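Local atomic coordinates of water-soluble chlorophyll protein (Brassicaceae, PDB entry 5HPZ), a protein that binds chlorophyll as a water-soluble tetramer and probably tunes the pigment's spectrum by deforming its ring. Residues A33-L38 with E108-I113; W97-S102 with L157-D162; I20-A23 with G29-P32. All blocks are in the same frame, centred on the assembly; numbering follows the deposited sequence.

Contact 1: residues A33-L38 with E108-I113. With 68G (13'2-hydroxyl-Chlorophyll a), chain C.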
loop_
_atom_site.group_PDB
_atom_site.type_symbol
_atom_site.label_atom_id
_atom_site.label_comp_id
_atom_site.label_asym_id
_atom_site.label_seq_id
_atom_site.Cartn_x
_atom_site.Cartn_y
_atom_site.Cartn_z
ATOM N N ALA A 33 1.626 -4.850 12.640
ATOM C CA ALA A 33 1.450 -3.815 11.673
ATOM C C ALA A 33 2.763 -3.352 11.237
ATOM O O ALA A 33 3.694 -3.361 12.026
ATOM C CB ALA A 33 0.672 -2.644 12.262
ATOM N N ALA A 34 2.857 -2.944 9.975
ATOM C CA ALA A 34 4.089 -2.446 9.477
ATOM C C ALA A 34 4.429 -1.119 10.185
ATOM O O ALA A 34 3.550 -0.232 10.404
ATOM C CB ALA A 34 4.083 -2.291 7.961
ATOM N N ILE A 35 5.671 -1.060 10.646
ATOM C CA ILE A 35 6.182 0.174 11.283
ATOM C C ILE A 35 7.177 0.900 10.425
ATOM O O ILE A 35 7.471 2.040 10.666
ATOM C CB ILE A 35 6.721 -0.081 12.700
ATOM C CG1 ILE A 35 7.877 -1.092 12.764
ATOM C CG2 ILE A 35 5.566 -0.532 13.614
ATOM C CD1 ILE A 35 8.471 -1.156 14.173
ATOM N N ASN A 36 7.641 0.258 9.378
ATOM C CA ASN A 36 8.444 0.887 8.353
ATOM C C ASN A 36 7.782 0.617 6.980
ATOM O O ASN A 36 7.025 -0.331 6.825
ATOM C CB ASN A 36 9.871 0.324 8.421
ATOM C CG ASN A 36 10.592 0.833 9.630
ATOM O OD1 ASN A 36 10.758 2.005 9.757
ATOM N ND2 ASN A 36 10.903 -0.029 10.563
ATOM N N ILE A 37 8.081 1.449 6.002
ATOM C CA ILE A 37 7.495 1.313 4.671
ATOM C C ILE A 37 8.221 0.322 3.796
ATOM O O ILE A 37 7.664 -0.657 3.323
ATOM C CB ILE A 37 7.375 2.668 3.964
ATOM C CG1 ILE A 37 6.468 3.589 4.816
ATOM C CG2 ILE A 37 6.831 2.423 2.566
ATOM C CD1 ILE A 37 6.339 5.006 4.327
ATOM N N LEU A 38 9.481 0.548 3.554
ATOM C CA LEU A 38 10.188 -0.415 2.723
ATOM C C LEU A 38 11.656 -0.416 3.173
ATOM O O LEU A 38 12.291 0.660 3.176
ATOM C CB LEU A 38 10.062 0.017 1.284
ATOM C CG LEU A 38 10.109 -1.036 0.188
ATOM C CD1 LEU A 38 8.947 -1.995 0.310
ATOM C CD2 LEU A 38 10.079 -0.366 -1.171
ATOM N N GLU A 108 14.613 3.935 22.305
ATOM C CA GLU A 108 13.542 3.103 22.900
ATOM C C GLU A 108 13.142 2.106 21.816
ATOM O O GLU A 108 12.433 2.453 20.904
ATOM C CB GLU A 108 12.335 3.988 23.280
ATOM C CG GLU A 108 12.603 4.962 24.436
ATOM C CD GLU A 108 11.338 5.665 24.927
ATOM O OE1 GLU A 108 10.542 6.141 24.088
ATOM O OE2 GLU A 108 11.138 5.770 26.143
ATOM N N PRO A 109 13.640 0.882 21.872
ATOM C CA PRO A 109 13.530 0.158 20.623
ATOM C C PRO A 109 12.147 -0.425 20.408
ATOM O O PRO A 109 11.437 -0.826 21.369
ATOM C CB PRO A 109 14.567 -0.949 20.790
ATOM C CG PRO A 109 14.593 -1.194 22.263
ATOM C CD PRO A 109 14.448 0.162 22.873
ATOM N N ALA A 110 11.782 -0.533 19.157
ATOM C CA ALA A 110 10.478 -1.056 18.839
ATOM C C ALA A 110 10.398 -2.539 19.272
ATOM O O ALA A 110 11.382 -3.237 19.279
ATOM C CB ALA A 110 10.238 -0.923 17.377
ATOM N N ILE A 111 9.209 -3.004 19.617
ATOM C CA ILE A 111 8.971 -4.428 19.746
ATOM C C ILE A 111 8.567 -4.928 18.344
ATOM O O ILE A 111 7.638 -4.398 17.720
ATOM C CB ILE A 111 7.818 -4.741 20.723
ATOM C CG1 ILE A 111 8.010 -4.036 22.075
ATOM C CG2 ILE A 111 7.722 -6.263 20.973
ATOM C CD1 ILE A 111 9.293 -4.383 22.784
ATOM N N ILE A 112 9.289 -5.911 17.843
ATOM C CA ILE A 112 9.037 -6.402 16.502
ATOM C C ILE A 112 8.552 -7.848 16.538
ATOM O O ILE A 112 8.398 -8.448 17.604
ATOM C CB ILE A 112 10.275 -6.275 15.652
ATOM C CG1 ILE A 112 11.446 -6.926 16.374
ATOM C CG2 ILE A 112 10.560 -4.814 15.378
ATOM C CD1 ILE A 112 12.586 -7.378 15.508
ATOM N N ILE A 113 8.261 -8.386 15.371
ATOM C CA ILE A 113 7.791 -9.729 15.221
ATOM C C ILE A 113 8.859 -10.459 14.445
ATOM O O ILE A 113 9.319 -10.002 13.381
ATOM C CB ILE A 113 6.454 -9.802 14.498
ATOM C CG1 ILE A 113 5.433 -8.933 15.227
ATOM C CG2 ILE A 113 6.012 -11.261 14.381
ATOM C CD1 ILE A 113 4.100 -8.841 14.536
HETATM C C1 68G C . -6.860 1.024 11.769
HETATM C C2 68G C . -7.669 0.775 10.490
HETATM C C3 68G C . -7.437 1.690 9.369
HETATM C C4 68G C . -6.471 2.792 9.662
HETATM C C5 68G C . -8.201 1.647 8.043
HETATM C C6 68G C . -7.724 0.559 7.135
HETATM C C7 68G C . -6.267 0.628 6.821
HETATM C C8 68G C . -6.100 -0.220 5.576
HETATM C C9 68G C . -6.345 -1.731 5.812
HETATM C C10 68G C . -4.675 -0.076 5.111
HETATM C C11 68G C . -4.723 0.786 3.918
HETATM C C12 68G C . -3.284 0.714 3.425
HETATM C C13 68G C . -2.877 2.160 3.140
HETATM C C14 68G C . -3.846 2.824 2.123
HETATM C C15 68G C . -1.427 2.111 2.615
HETATM C C16 68G C . -0.730 3.452 2.822
HETATM C C17 68G C . 0.666 3.179 2.287
HETATM C C18 68G C . 1.393 4.475 2.403
HETATM C C19 68G C . 2.871 4.189 2.523
HETATM C C20 68G C . 1.170 5.224 1.088
HETATM O O2A 68G C . -5.404 0.972 11.579
HETATM C CGA 68G C . -4.895 0.587 12.779
HETATM O O1A 68G C . -5.534 0.523 13.842
HETATM C CBA 68G C . -3.473 0.154 12.725
HETATM C CAA 68G C . -3.500 -1.405 12.609
HETATM C C2A 68G C . -3.992 -1.923 11.215
HETATM C C3A 68G C . -2.972 -1.589 10.207
HETATM C CMA 68G C . -3.745 -1.230 8.975
HETATM C C4A 68G C . -2.223 -2.815 9.915
HETATM C CHB 68G C . -1.198 -2.947 9.075
HETATM N NA 68G C . -2.830 -3.782 10.564
HETATM C C1A 68G C . -3.901 -3.355 11.246
HETATM C CHA 68G C . -4.705 -4.213 11.896
HETATM C CBD 68G C . -5.958 -3.999 12.569
HETATM C CGD 68G C . -6.949 -3.374 11.705
HETATM O O1D 68G C . -7.637 -2.393 12.076
HETATM O O2D 68G C . -7.090 -3.888 10.464
HETATM C CED 68G C . -8.055 -3.208 9.692
HETATM O O 68G C . -5.899 -3.135 13.640
HETATM C CAD 68G C . -6.379 -5.303 13.003
HETATM O OBD 68G C . -7.415 -5.511 13.703
HETATM C C3D 68G C . -5.461 -6.223 12.577
HETATM C C2D 68G C . -5.032 -7.512 12.486
HETATM C CMD 68G C . -5.689 -8.593 13.009
HETATM C C4D 68G C . -4.514 -5.542 11.930
HETATM N ND 68G C . -3.572 -6.327 11.438
HETATM C C1D 68G C . -3.883 -7.589 11.784
HETATM C CHD 68G C . -3.130 -8.708 11.446
HETATM C C4C 68G C . -2.029 -8.836 10.682
HETATM N NC 68G C . -1.361 -7.758 10.168
HETATM MG MG 68G C . -1.945 -5.806 10.370
HETATM C C3C 68G C . -1.310 -9.934 10.293
HETATM C CAC 68G C . -1.618 -11.380 10.606
HETATM C CBC 68G C . -2.676 -11.786 9.523
HETATM C C2C 68G C . -0.263 -9.522 9.545
HETATM C CMC 68G C . 0.650 -10.350 8.989
HETATM C C1C 68G C . -0.288 -8.159 9.458
HETATM C CHC 68G C . 0.527 -7.309 8.815
HETATM C C4B 68G C . 0.340 -6.011 8.484
HETATM N NB 68G C . -0.477 -5.191 9.160
HETATM C C1B 68G C . -0.458 -3.980 8.606
HETATM C C2B 68G C . 0.392 -4.045 7.541
HETATM C CMB 68G C . 0.677 -3.011 6.710
HETATM C C3B 68G C . 0.917 -5.281 7.509
HETATM C CAB 68G C . 1.763 -5.884 6.657
HETATM C CBB 68G C . 2.809 -5.227 5.780
#
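A small apolar surface contact joins I35 to A110 and I112. It ties the loop that follows strand 30-33 to strand 111-113 and the residue just before it, in the beta-trefoil fold of the Kunitz inhibitor family. The methyl CD1 of I35 does the touching. It lies 3.7 Å from CB of A110 and 4.4 Å from CG2 of I112, so the end of one side chain rests beside two methyl groups. A chi1 of 60° places CG1 of I35 between the backbone N and the carbonyl carbon, and the extended chi2 of 173° carries CD1 to A110. No hydrogen bond crosses between the two segments, and little surface is buried. Q156 of strand 155-160 also touches both I35 and A110 and adds a third element to the patch.

The main chain of 108-113 is held from elsewhere. I112 pairs with A98 and A110 with D100, while I111 bonds to L157. E108 forms a salt bridge with K165 and a hydrogen bond to T160.

Other residues of 33-38 face the pigment. A33, A34 and I37 belong to the chlorophyll pocket. The backbone runs past the macrocycle at A33, whose CA is 3.5 Å from NB of the chlorophyll. W151 bonds to the carbonyl oxygen of A34, and W151 of a second subunit packs on I37 and L38, so this loop lies at a subunit interface as well. The methyl CB of A33 approaches CHB of the ring at 3.7 Å. CB of A34 meets the ring methyl CMB, also at 3.7 Å, and CD1 of I37 reaches C19 of the phytyl tail at 4.0 Å.

Contact 2: residues W97-S102 with L157-D162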
loop_
_atom_site.group_PDB
_atom_site.type_symbol
_atom_site.label_atom_id
_atom_site.label_comp_id
_atom_site.label_asym_id
_atom_site.label_seq_id
_atom_site.Cartn_x
_atom_site.Cartn_y
_atom_site.Cartn_z
ATOM N N TRP A 97 7.463 -12.375 19.381
ATOM C CA TRP A 97 7.775 -11.019 19.790
ATOM C C TRP A 97 9.210 -10.977 20.161
ATOM O O TRP A 97 9.760 -11.957 20.689
ATOM C CB TRP A 97 6.945 -10.581 21.000
ATOM C CG TRP A 97 5.448 -10.467 20.801
ATOM C CD1 TRP A 97 4.674 -11.055 19.860
ATOM C CD2 TRP A 97 4.581 -9.630 21.556
ATOM N NE1 TRP A 97 3.356 -10.682 20.029
ATOM C CE2 TRP A 97 3.284 -9.789 21.048
ATOM C CE3 TRP A 97 4.780 -8.779 22.637
ATOM C CZ2 TRP A 97 2.185 -9.092 21.569
ATOM C CZ3 TRP A 97 3.721 -8.112 23.143
ATOM C CH2 TRP A 97 2.448 -8.255 22.629
ATOM N N ALA A 98 9.827 -9.830 19.909
ATOM C CA ALA A 98 11.184 -9.639 20.214
ATOM C C ALA A 98 11.465 -8.150 20.261
ATOM O O ALA A 98 10.749 -7.366 19.684
ATOM C CB ALA A 98 12.008 -10.310 19.157
ATOM N N VAL A 99 12.519 -7.753 20.933
ATOM C CA VAL A 99 12.885 -6.361 21.015
ATOM C C VAL A 99 13.833 -6.099 19.880
ATOM O O VAL A 99 14.773 -6.850 19.717
ATOM C CB VAL A 99 13.650 -6.041 22.319
ATOM C CG1 VAL A 99 14.261 -4.650 22.287
ATOM C CG2 VAL A 99 12.737 -6.176 23.517
ATOM N N ASP A 100 13.613 -5.036 19.098
ATOM C CA ASP A 100 14.491 -4.694 17.950
ATOM C C ASP A 100 15.935 -4.551 18.498
ATOM O O ASP A 100 16.173 -3.695 19.326
ATOM C CB ASP A 100 14.003 -3.386 17.304
ATOM C CG ASP A 100 14.794 -2.950 16.062
ATOM O OD1 ASP A 100 15.630 -3.704 15.488
ATOM O OD2 ASP A 100 14.546 -1.787 15.666
ATOM N N VAL A 101 16.872 -5.403 18.053
ATOM C CA VAL A 101 18.299 -5.186 18.357
ATOM C C VAL A 101 19.148 -4.954 17.100
ATOM O O VAL A 101 20.357 -5.084 17.132
ATOM C CB VAL A 101 18.879 -6.326 19.213
ATOM C CG1 VAL A 101 18.131 -6.432 20.544
ATOM C CG2 VAL A 101 18.856 -7.646 18.426
ATOM N N SER A 102 18.510 -4.544 16.016
ATOM C CA SER A 102 19.189 -4.261 14.776
ATOM C C SER A 102 20.033 -3.019 14.899
ATOM O O SER A 102 19.885 -2.237 15.839
ATOM C CB SER A 102 18.163 -4.082 13.643
ATOM O OG SER A 102 17.528 -2.816 13.742
ATOM N N LEU A 157 4.145 -0.452 20.110
ATOM C CA LEU A 157 4.882 -1.003 21.218
ATOM C C LEU A 157 6.314 -0.756 21.065
ATOM O O LEU A 157 6.880 -1.035 20.017
ATOM C CB LEU A 157 4.681 -2.505 21.394
ATOM C CG LEU A 157 3.502 -2.909 22.255
ATOM C CD1 LEU A 157 2.162 -2.436 21.655
ATOM C CD2 LEU A 157 3.510 -4.396 22.452
ATOM N N ILE A 158 6.918 -0.281 22.163
ATOM C CA ILE A 158 8.364 -0.185 22.335
ATOM C C ILE A 158 8.806 -0.705 23.700
ATOM O O ILE A 158 7.997 -0.970 24.575
ATOM C CB ILE A 158 8.812 1.261 22.245
ATOM C CG1 ILE A 158 8.143 2.053 23.371
ATOM C CG2 ILE A 158 8.535 1.799 20.841
ATOM C CD1 ILE A 158 8.180 3.538 23.169
ATOM N N ALA A 159 10.102 -0.914 23.880
ATOM C CA ALA A 159 10.671 -1.150 25.195
ATOM C C ALA A 159 11.264 0.145 25.762
ATOM O O ALA A 159 12.020 0.844 25.109
ATOM C CB ALA A 159 11.738 -2.258 25.184
ATOM N N THR A 160 10.929 0.431 27.014
ATOM C CA THR A 160 11.266 1.710 27.599
ATOM C C THR A 160 11.442 1.534 29.096
ATOM O O THR A 160 10.827 0.656 29.707
ATOM C CB THR A 160 10.125 2.714 27.353
ATOM O OG1 THR A 160 10.497 3.997 27.832
ATOM C CG2 THR A 160 8.856 2.316 28.063
ATOM N N ASN A 161 12.281 2.363 29.701
ATOM C CA ASN A 161 12.302 2.453 31.149
ATOM C C ASN A 161 11.649 3.731 31.663
ATOM O O ASN A 161 11.809 4.052 32.826
ATOM C CB ASN A 161 13.739 2.319 31.651
ATOM C CG ASN A 161 14.303 0.944 31.382
ATOM O OD1 ASN A 161 13.783 -0.058 31.875
ATOM N ND2 ASN A 161 15.349 0.884 30.604
ATOM N N ASP A 162 10.930 4.449 30.809
ATOM C CA ASP A 162 10.075 5.542 31.255
ATOM C C ASP A 162 8.749 5.015 31.803
ATOM O O ASP A 162 7.877 4.525 31.030
ATOM C CB ASP A 162 9.842 6.468 30.098
ATOM C CG ASP A 162 9.010 7.655 30.448
ATOM O OD1 ASP A 162 8.307 7.671 31.489
ATOM O OD2 ASP A 162 9.050 8.566 29.604
#
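Strands 97-99 and 155-160 pack side chain to side chain in the buried interior of the subunit, through W97 with L157 and V99 with A159. The six-membered part of the W97 indole receives the methyl CD2 of L157, which is 3.8 Å from CZ3 and 4.0 Å from CH2. The methyl meets the indole at a slant, neither flat over it nor at its rim. With chi1 at -65°, CG of W97 stands on the side of its backbone N, and the indole extends toward strand 155-160. Two residues further along, CG2 of V99 faces CB of A159 at a looser 4.4 Å.

No hydrogen bond links the segments. Their touching parts run 47° apart, and strand 97-99 pairs with 111-113 instead. This is core packing of the beta-trefoil, where strands of separate hairpins meet through apolar side chains. I111 fills in beside V99, L157 and A159, and the ring of F82 meets W97 with planes at about 45°.

At the ends of the strands each segment turns on its own side-chain oxygen. OD1 of D100 accepts from N of S102 at 3.0 Å, closing an Asx turn. That N-H comes from above the carboxylate plane, whereas OG of S102 donates to OD1 of D100 at 2.7 Å, on the syn lone pair of OD1. In an ST turn, OG1 of T160 accepts from N of D162 at 3.0 Å.

Contact 3: residues I20-A23 with G29-P32. With 68G (13'2-hydroxyl-Chlorophyll a), chain C.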
loop_
_atom_site.group_PDB
_atom_site.type_symbol
_atom_site.label_atom_id
_atom_site.label_comp_id
_atom_site.label_asym_id
_atom_site.label_seq_id
_atom_site.Cartn_x
_atom_site.Cartn_y
_atom_site.Cartn_z
ATOM N N ILE A 20 -4.279 -9.925 23.695
ATOM C CA ILE A 20 -3.771 -8.939 24.641
ATOM C C ILE A 20 -4.478 -7.583 24.438
ATOM O O ILE A 20 -4.388 -6.963 23.374
ATOM C CB ILE A 20 -2.261 -8.738 24.548
ATOM C CG1 ILE A 20 -1.514 -10.060 24.823
ATOM C CG2 ILE A 20 -1.835 -7.735 25.601
ATOM C CD1 ILE A 20 -0.030 -10.033 24.510
ATOM N N GLN A 21 -5.182 -7.129 25.461
ATOM C CA GLN A 21 -6.005 -5.947 25.324
ATOM C C GLN A 21 -5.607 -4.903 26.361
ATOM O O GLN A 21 -5.591 -5.212 27.528
ATOM C CB GLN A 21 -7.448 -6.341 25.430
ATOM C CG GLN A 21 -7.947 -6.801 24.052
ATOM C CD GLN A 21 -9.307 -7.422 24.102
ATOM O OE1 GLN A 21 -10.042 -7.234 25.069
ATOM N NE2 GLN A 21 -9.651 -8.168 23.087
ATOM N N PRO A 22 -5.206 -3.702 25.909
ATOM C CA PRO A 22 -4.777 -2.666 26.823
ATOM C C PRO A 22 -5.894 -2.248 27.726
ATOM O O PRO A 22 -6.963 -1.955 27.245
ATOM C CB PRO A 22 -4.369 -1.509 25.895
ATOM C CG PRO A 22 -3.969 -2.181 24.645
ATOM C CD PRO A 22 -4.946 -3.309 24.513
ATOM N N ALA A 23 -5.641 -2.240 29.023
ATOM C CA ALA A 23 -6.671 -1.876 29.973
ATOM C C ALA A 23 -7.135 -0.427 29.762
ATOM O O ALA A 23 -6.438 0.414 29.183
ATOM C CB ALA A 23 -6.160 -2.082 31.382
ATOM N N GLY A 29 -7.389 -4.630 20.574
ATOM C CA GLY A 29 -6.220 -5.408 20.973
ATOM C C GLY A 29 -4.979 -5.072 20.181
ATOM O O GLY A 29 -5.016 -4.225 19.303
ATOM N N LEU A 30 -3.892 -5.761 20.510
ATOM C CA LEU A 30 -2.620 -5.656 19.842
ATOM C C LEU A 30 -2.569 -6.551 18.607
ATOM O O LEU A 30 -3.023 -7.720 18.654
ATOM C CB LEU A 30 -1.488 -6.085 20.788
ATOM C CG LEU A 30 -1.365 -5.317 22.116
ATOM C CD1 LEU A 30 -0.107 -5.676 22.837
ATOM C CD2 LEU A 30 -1.502 -3.813 21.848
ATOM N N VAL A 31 -1.996 -5.999 17.540
ATOM C CA VAL A 31 -1.994 -6.609 16.216
ATOM C C VAL A 31 -0.651 -6.312 15.586
ATOM O O VAL A 31 0.006 -5.291 15.924
ATOM C CB VAL A 31 -3.118 -6.084 15.292
ATOM C CG1 VAL A 31 -4.470 -6.417 15.913
ATOM C CG2 VAL A 31 -2.925 -4.589 14.957
ATOM N N PRO A 32 -0.206 -7.201 14.700
ATOM C CA PRO A 32 0.934 -6.834 13.851
ATOM C C PRO A 32 0.618 -5.665 12.930
ATOM O O PRO A 32 -0.518 -5.563 12.421
ATOM C CB PRO A 32 1.161 -8.086 12.985
ATOM C CG PRO A 32 0.405 -9.156 13.637
ATOM C CD PRO A 32 -0.737 -8.518 14.334
HETATM C C1 68G C . -6.860 1.024 11.769
HETATM C C2 68G C . -7.669 0.775 10.490
HETATM C C3 68G C . -7.437 1.690 9.369
HETATM C C4 68G C . -6.471 2.792 9.662
HETATM C C5 68G C . -8.201 1.647 8.043
HETATM C C6 68G C . -7.724 0.559 7.135
HETATM C C7 68G C . -6.267 0.628 6.821
HETATM C C8 68G C . -6.100 -0.220 5.576
HETATM C C9 68G C . -6.345 -1.731 5.812
HETATM C C10 68G C . -4.675 -0.076 5.111
HETATM C C11 68G C . -4.723 0.786 3.918
HETATM C C12 68G C . -3.284 0.714 3.425
HETATM C C13 68G C . -2.877 2.160 3.140
HETATM C C14 68G C . -3.846 2.824 2.123
HETATM C C15 68G C . -1.427 2.111 2.615
HETATM C C16 68G C . -0.730 3.452 2.822
HETATM C C17 68G C . 0.666 3.179 2.287
HETATM C C18 68G C . 1.393 4.475 2.403
HETATM C C19 68G C . 2.871 4.189 2.523
HETATM C C20 68G C . 1.170 5.224 1.088
HETATM O O2A 68G C . -5.404 0.972 11.579
HETATM C CGA 68G C . -4.895 0.587 12.779
HETATM O O1A 68G C . -5.534 0.523 13.842
HETATM C CBA 68G C . -3.473 0.154 12.725
HETATM C CAA 68G C . -3.500 -1.405 12.609
HETATM C C2A 68G C . -3.992 -1.923 11.215
HETATM C C3A 68G C . -2.972 -1.589 10.207
HETATM C CMA 68G C . -3.745 -1.230 8.975
HETATM C C4A 68G C . -2.223 -2.815 9.915
HETATM C CHB 68G C . -1.198 -2.947 9.075
HETATM N NA 68G C . -2.830 -3.782 10.564
HETATM C C1A 68G C . -3.901 -3.355 11.246
HETATM C CHA 68G C . -4.705 -4.213 11.896
HETATM C CBD 68G C . -5.958 -3.999 12.569
HETATM C CGD 68G C . -6.949 -3.374 11.705
HETATM O O1D 68G C . -7.637 -2.393 12.076
HETATM O O2D 68G C . -7.090 -3.888 10.464
HETATM C CED 68G C . -8.055 -3.208 9.692
HETATM O O 68G C . -5.899 -3.135 13.640
HETATM C CAD 68G C . -6.379 -5.303 13.003
HETATM O OBD 68G C . -7.415 -5.511 13.703
HETATM C C3D 68G C . -5.461 -6.223 12.577
HETATM C C2D 68G C . -5.032 -7.512 12.486
HETATM C CMD 68G C . -5.689 -8.593 13.009
HETATM C C4D 68G C . -4.514 -5.542 11.930
HETATM N ND 68G C . -3.572 -6.327 11.438
HETATM C C1D 68G C . -3.883 -7.589 11.784
HETATM C CHD 68G C . -3.130 -8.708 11.446
HETATM C C4C 68G C . -2.029 -8.836 10.682
HETATM N NC 68G C . -1.361 -7.758 10.168
HETATM MG MG 68G C . -1.945 -5.806 10.370
HETATM C C3C 68G C . -1.310 -9.934 10.293
HETATM C CAC 68G C . -1.618 -11.380 10.606
HETATM C CBC 68G C . -2.676 -11.786 9.523
HETATM C C2C 68G C . -0.263 -9.522 9.545
HETATM C CMC 68G C . 0.650 -10.350 8.989
HETATM C C1C 68G C . -0.288 -8.159 9.458
HETATM C CHC 68G C . 0.527 -7.309 8.815
HETATM C C4B 68G C . 0.340 -6.011 8.484
HETATM N NB 68G C . -0.477 -5.191 9.160
HETATM C C1B 68G C . -0.458 -3.980 8.606
HETATM C C2B 68G C . 0.392 -4.045 7.541
HETATM C CMB 68G C . 0.677 -3.011 6.710
HETATM C C3B 68G C . 0.917 -5.281 7.509
HETATM C CAB 68G C . 1.763 -5.884 6.657
HETATM C CBB 68G C . 2.809 -5.227 5.780
HETATM O O HOH W 1 -3.569 -9.637 20.878
#
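I20 opens the contact between strand 18-22 and strand 30-33, two successive strands of the beta-trefoil. Its O accepts from N of L30 at 3.1 Å. A water continues the link. It accepts from N of I20 and donates to O of L30. The side chains of I20 and L30 also meet, CG2 to CD1 at 3.9 Å. The two methyls of L30 divide their contacts: CD1 of L30 goes to I20 and CD2 to P22.

Q21 follows. Its CG lies 3.8 Å from CA of G29, while the amide leads elsewhere: NE2 bonds to the carbonyl oxygen of P54. At P22 the ring atom CG meets CD2 of L30 at 4.1 Å. W97 covers both I20 and L30 from the core.

The second segment continues from this packing into the pigment site. V31 lies over the ring D side of the chlorophyll, its CG1 3.5 Å from C3D. P32 lays its ring against ring C of the pigment, with its CG 3.8 Å from C3C, and its carbonyl oxygen O binds the chlorophyll magnesium at 2.5 Å.

How the contacts relate
Contacts 2 and 3 are buried, whereas contact 1 lies at the surface. Contacts 1 and 2 share a two-stranded antiparallel sheet, in which 97-99 and 111-113 are neighbours. Contacts 2 and 3 meet in the core, where L157 joins the tryptophan of contact 2 in packing on the leucine of contact 3. Contacts 1 and 3 both reach the chlorophyll, from adjoining parts of the chain, and P32 also packs on I113. Across their segments, contacts 1 and 2 are purely apolar. Contact 3 adds a backbone hydrogen bond and a bridging water, and its second segment supplies the magnesium ligand.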